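Local coordinates for occlusion-derived virus envelope protein E66 (PDB 3VSN) that digests non-sulfated chondroitin as a lyase of the viral envelope and is essential for oral infectivity, perhaps by breaching the chondroitin sulfate barrier of the host midgut, at residues Arg169-Leu172 with Gly173-Leu176. Residues are numbered along the deposited sequence; the frame is centred on the assembly and turned at random.
Sequences RYWL and GLYL
Leu-174 sets its CD1 methyl against two aromatic rings one turn back: CE1 of Tyr-170 lies 3.5 Å from it, and CZ3 of Trp-171 4.0 Å. An apolar side chain suits this place, since its CD1 lies against carbon atoms of both rings. The phenol is brought forward because CG of Tyr-170 stands anti to its backbone N (chi1 -175°), which also places CD1 of Tyr-170 above one face of the Trp-171 indole, toward its rim. Trp-171 and Tyr-175 run side by side in the same direction, CE3 of the indole 3.9 Å from CE1 of the phenol, which meets the indole at its edge. The carbonyl of Trp-171 faces the edge of the Tyr-175 ring and takes the amide of Tyr-175 in a fairly straight bond (N to O 2.9 Å, 158° at the hydrogen).

All this is the C-terminal end of helix 161-175, in the α/α-toroid part of a polysaccharide lyase family 8-like enzyme. The chain leaves helical geometry at Leu-176, yet the N of Leu-176 still donates a hydrogen bond to O of Leu-172 (2.7 Å). The bond from Gly-173 N to Arg-169 O is longer, 3.2 Å, and bent; that carbonyl also receives Arg-206 NH2.

Further out, Tyr-170 OH bonds to Asp-122 and Tyr-175 OH to the carbonyl of Pro-121, so both amphipathic rings fasten the helix to the loop after helix 103-119. Leu-172 and Leu-176, purely apolar, press on Pro-145 of helix 138-154; Leu-176 also touches Met-195 and Tyr-199 of helix 189-205, its side chain about 9 Å from that of the catalytic Asn-191.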
# COMPACT_ATOMS: atom_id res chain seq x y z
N ARG A 169 -31.51 20.00 -4.11
CA ARG A 169 -31.65 21.09 -3.14
C ARG A 169 -32.59 20.71 -1.99
O ARG A 169 -32.27 20.93 -0.82
CB ARG A 169 -32.14 22.38 -3.81
CG ARG A 169 -31.07 23.12 -4.60
CD ARG A 169 -31.56 24.49 -5.07
NE ARG A 169 -32.54 24.36 -6.15
CZ ARG A 169 -32.26 24.47 -7.44
NH1 ARG A 169 -33.23 24.32 -8.33
NH2 ARG A 169 -31.02 24.72 -7.86
N TYR A 170 -33.74 20.13 -2.33
CA TYR A 170 -34.70 19.76 -1.30
C TYR A 170 -34.26 18.57 -0.44
O TYR A 170 -34.23 18.67 0.78
CB TYR A 170 -36.10 19.50 -1.86
CG TYR A 170 -37.09 19.25 -0.75
CD1 TYR A 170 -37.41 17.96 -0.35
CD2 TYR A 170 -37.68 20.32 -0.07
CE1 TYR A 170 -38.31 17.73 0.69
CE2 TYR A 170 -38.57 20.10 0.97
CZ TYR A 170 -38.88 18.81 1.34
OH TYR A 170 -39.77 18.60 2.37
N TRP A 171 -33.95 17.45 -1.08
CA TRP A 171 -33.70 16.21 -0.35
C TRP A 171 -32.40 16.18 0.39
O TRP A 171 -32.31 15.59 1.48
CB TRP A 171 -33.90 14.99 -1.24
CG TRP A 171 -35.36 14.77 -1.54
CD1 TRP A 171 -36.04 15.07 -2.72
CD2 TRP A 171 -36.38 14.26 -0.62
NE1 TRP A 171 -37.38 14.76 -2.60
CE2 TRP A 171 -37.65 14.27 -1.37
CE3 TRP A 171 -36.38 13.80 0.70
CZ2 TRP A 171 -38.84 13.84 -0.80
CZ3 TRP A 171 -37.59 13.36 1.25
CH2 TRP A 171 -38.79 13.38 0.52
N LEU A 172 -31.37 16.83 -0.16
CA LEU A 172 -30.11 16.94 0.56
C LEU A 172 -30.22 17.99 1.66
O LEU A 172 -29.56 17.88 2.69
CB LEU A 172 -28.93 17.22 -0.38
CG LEU A 172 -28.60 16.12 -1.41
CD1 LEU A 172 -27.20 16.34 -1.98
CD2 LEU A 172 -28.71 14.72 -0.82
N GLY A 173 -31.08 18.99 1.44
CA GLY A 173 -31.42 19.95 2.49
C GLY A 173 -31.94 19.25 3.74
O GLY A 173 -31.64 19.66 4.86
N LEU A 174 -32.68 18.17 3.53
CA LEU A 174 -33.19 17.36 4.63
C LEU A 174 -32.17 16.35 5.16
O LEU A 174 -31.95 16.27 6.37
CB LEU A 174 -34.48 16.63 4.22
CG LEU A 174 -35.77 17.43 4.02
CD1 LEU A 174 -36.88 16.48 3.62
CD2 LEU A 174 -36.16 18.21 5.27
N TYR A 175 -31.56 15.58 4.25
CA TYR A 175 -30.71 14.44 4.64
C TYR A 175 -29.24 14.78 4.89
O TYR A 175 -28.53 14.02 5.56
CB TYR A 175 -30.86 13.30 3.64
CG TYR A 175 -32.10 12.49 3.89
CD1 TYR A 175 -33.35 12.92 3.42
CD2 TYR A 175 -32.05 11.30 4.62
CE1 TYR A 175 -34.50 12.19 3.66
CE2 TYR A 175 -33.20 10.56 4.87
CZ TYR A 175 -34.42 11.01 4.39
OH TYR A 175 -35.56 10.29 4.63
N LEU A 176 -28.80 15.91 4.36
CA LEU A 176 -27.44 16.39 4.56
C LEU A 176 -27.49 17.90 4.84
O LEU A 176 -27.00 18.71 4.04
CB LEU A 176 -26.60 16.07 3.32
CG LEU A 176 -25.07 16.12 3.35
CD1 LEU A 176 -24.50 15.22 4.44
CD2 LEU A 176 -24.51 15.73 1.99